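Local coordinates for protein D-aminopeptidase (Burkholderia sp. LK4, PDB 5TZB) that probably removes N-terminal residues, including beta-amino acids, from peptides as a beta-aminopeptidase of peptidase family S58 with an Ntn-hydrolase fold, at residues M189-F194 with A220-R225. Residues are numbered along the deposited sequence; the frame is centred on the assembly and turned at random.
Sequences MICHEF and ANYGVR
Ala220 touches Cys191, with Ala220 CB 4.0 Å from Cys191 SG, just where strand 213-220 ends. Asn221 then takes the place of a backbone partner for strand 190-191. Asn221 OD1 receives the hydrogen of Ile190 N at 2.7 Å, in the carbonyl plane and almost straight. The amide CG lies against Met189 SD, and ND2 is held by Tyr149 O. Tyr222 bonds through its backbone O to His192 N. The ring turns back toward 189-194 because CG sits between the backbone N and the carbonyl carbon (chi1 79°). Tyr222 CE2 meets Cys191 SG (3.6 Å), and the Tyr222 ring meets the His192 ring obliquely, with planes 75° apart. The link from His192 NE2 to Tyr222 OH is weak. Gly223 lays its CA over one face of the His192 ring, a CH-pi contact. Its O reaches Glu193 N through a water that donates to the one and accepts from the other. Val224 O takes the His192 ND1 hydrogen at 2.8 Å, in the ring plane but well above the carbonyl plane of Val224. Arg225 closes the run. Arg225 N donates to Glu193 OE1 at 2.7 Å, while Ser244 holds OE2. The side chain bends at chi2 and chi3, which brings the guanidinium flat onto Phe194, planes 17° apart. At its edge, Arg225 NE bonds to His192 O and Arg225 NH2 to Glu193 O (2.7 Å); Val242, Leu239 and Pro243 supply further carbonyls. The loop after strand 213-220 is thus bonded along the type I' turn Cys191-Phe194 of a beta hairpin. The bond to Val224 O fixes the turn of the buried His192 ring and is consistent with a hydrogen on ND1, and the carbonyls gathered round Arg225 would stabilise its positive charge.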
loop_
_atom_site.group_PDB
_atom_site.type_symbol
_atom_site.label_atom_id
_atom_site.label_comp_id
_atom_site.label_asym_id
_atom_site.label_seq_id
_atom_site.Cartn_x
_atom_site.Cartn_y
_atom_site.Cartn_z
ATOM N N MET C 189 -15.401 -21.622 15.940
ATOM C CA MET C 189 -14.963 -21.494 14.556
ATOM C C MET C 189 -15.020 -22.796 13.747
ATOM O O MET C 189 -15.012 -23.906 14.288
ATOM C CB MET C 189 -13.545 -20.917 14.522
ATOM C CG MET C 189 -13.447 -19.548 15.197
ATOM S SD MET C 189 -14.670 -18.391 14.529
ATOM C CE MET C 189 -14.586 -17.068 15.739
ATOM N N ILE C 190 -15.088 -22.622 12.437
ATOM C CA ILE C 190 -15.274 -23.703 11.480
ATOM C C ILE C 190 -14.268 -23.550 10.342
ATOM O O ILE C 190 -14.140 -22.470 9.769
ATOM C CB ILE C 190 -16.709 -23.687 10.930
ATOM C CG1 ILE C 190 -17.707 -23.961 12.061
ATOM C CG2 ILE C 190 -16.866 -24.666 9.779
ATOM C CD1 ILE C 190 -19.172 -23.775 11.664
ATOM N N CYS C 191 -13.543 -24.617 10.031
ATOM C CA CYS C 191 -12.491 -24.561 9.018
ATOM C C CYS C 191 -12.612 -25.726 8.037
ATOM O O CYS C 191 -12.731 -26.885 8.437
ATOM C CB CYS C 191 -11.114 -24.552 9.682
ATOM S SG CYS C 191 -9.718 -24.444 8.535
ATOM N N HIS C 192 -12.611 -25.404 6.748
ATOM C CA HIS C 192 -12.841 -26.396 5.700
ATOM C C HIS C 192 -14.069 -27.270 5.989
ATOM O O HIS C 192 -14.078 -28.477 5.727
ATOM C CB HIS C 192 -11.586 -27.250 5.488
ATOM C CG HIS C 192 -10.493 -26.516 4.768
ATOM N ND1 HIS C 192 -10.558 -26.231 3.420
ATOM C CD2 HIS C 192 -9.315 -26.006 5.204
ATOM C CE1 HIS C 192 -9.464 -25.581 3.055
ATOM N NE2 HIS C 192 -8.692 -25.438 4.118
ATOM N N GLU C 193 -15.094 -26.631 6.555
ATOM C CA GLU C 193 -16.366 -27.270 6.866
ATOM C C GLU C 193 -16.185 -28.426 7.853
ATOM O O GLU C 193 -16.999 -29.349 7.902
ATOM C CB GLU C 193 -17.050 -27.726 5.576
ATOM C CG GLU C 193 -17.211 -26.578 4.596
ATOM C CD GLU C 193 -17.896 -26.976 3.304
ATOM O OE1 GLU C 193 -17.310 -26.751 2.215
ATOM O OE2 GLU C 193 -19.028 -27.480 3.379
ATOM N N PHE C 194 -15.086 -28.373 8.601
ATOM C CA PHE C 194 -14.899 -29.158 9.816
ATOM C C PHE C 194 -14.765 -28.191 10.979
ATOM O O PHE C 194 -14.726 -26.976 10.768
ATOM C CB PHE C 194 -13.648 -30.023 9.749
ATOM C CG PHE C 194 -13.721 -31.133 8.760
ATOM C CD1 PHE C 194 -14.541 -32.233 8.985
ATOM C CD2 PHE C 194 -12.933 -31.104 7.616
ATOM C CE1 PHE C 194 -14.598 -33.279 8.067
ATOM C CE2 PHE C 194 -12.977 -32.147 6.698
ATOM C CZ PHE C 194 -13.813 -33.237 6.923
ATOM N N ALA C 220 -8.272 -20.196 12.765
ATOM C CA ALA C 220 -8.666 -20.649 11.434
ATOM C C ALA C 220 -10.174 -20.846 11.342
ATOM O O ALA C 220 -10.754 -21.643 12.090
ATOM C CB ALA C 220 -7.936 -21.950 11.072
ATOM N N ASN C 221 -10.784 -20.116 10.411
ATOM C CA ASN C 221 -12.229 -20.093 10.232
ATOM C C ASN C 221 -12.603 -19.936 8.761
ATOM O O ASN C 221 -13.564 -19.252 8.436
ATOM C CB ASN C 221 -12.824 -18.942 11.050
ATOM C CG ASN C 221 -14.336 -19.014 11.169
ATOM O OD1 ASN C 221 -14.892 -20.036 11.556
ATOM N ND2 ASN C 221 -15.010 -17.911 10.826
ATOM N N TYR C 222 -11.834 -20.558 7.872
ATOM C CA TYR C 222 -11.976 -20.318 6.436
ATOM C C TYR C 222 -12.168 -21.638 5.680
ATOM O O TYR C 222 -11.917 -22.712 6.219
ATOM C CB TYR C 222 -10.726 -19.607 5.883
ATOM C CG TYR C 222 -9.626 -20.623 5.694
ATOM C CD1 TYR C 222 -9.414 -21.227 4.459
ATOM C CD2 TYR C 222 -8.848 -21.034 6.769
ATOM C CE1 TYR C 222 -8.459 -22.221 4.301
ATOM C CE2 TYR C 222 -7.879 -22.027 6.623
ATOM C CZ TYR C 222 -7.690 -22.612 5.378
ATOM O OH TYR C 222 -6.737 -23.597 5.201
ATOM N N GLY C 223 -12.568 -21.543 4.414
ATOM C CA GLY C 223 -12.331 -22.620 3.473
ATOM C C GLY C 223 -13.451 -23.574 3.165
ATOM O O GLY C 223 -14.294 -23.899 4.009
ATOM N N VAL C 224 -13.455 -24.038 1.926
ATOM C CA VAL C 224 -14.434 -25.029 1.536
ATOM C C VAL C 224 -13.814 -26.420 1.628
ATOM O O VAL C 224 -12.595 -26.605 1.495
ATOM C CB VAL C 224 -14.976 -24.776 0.116
ATOM C CG1 VAL C 224 -15.403 -23.313 -0.021
ATOM C CG2 VAL C 224 -13.926 -25.063 -0.901
ATOM N N ARG C 225 -14.678 -27.386 1.881
ATOM C CA ARG C 225 -14.283 -28.772 2.103
ATOM C C ARG C 225 -13.302 -29.350 1.063
ATOM O O ARG C 225 -12.188 -29.769 1.418
ATOM C CB ARG C 225 -15.546 -29.637 2.145
ATOM C CG ARG C 225 -15.280 -31.109 2.369
ATOM C CD ARG C 225 -14.755 -31.407 3.774
ATOM N NE ARG C 225 -15.686 -31.040 4.843
ATOM C CZ ARG C 225 -16.810 -31.708 5.121
ATOM N NH1 ARG C 225 -17.163 -32.765 4.389
ATOM N NH2 ARG C 225 -17.594 -31.319 6.125
HETATM O O HOH W 1 -15.422 -23.799 6.447
#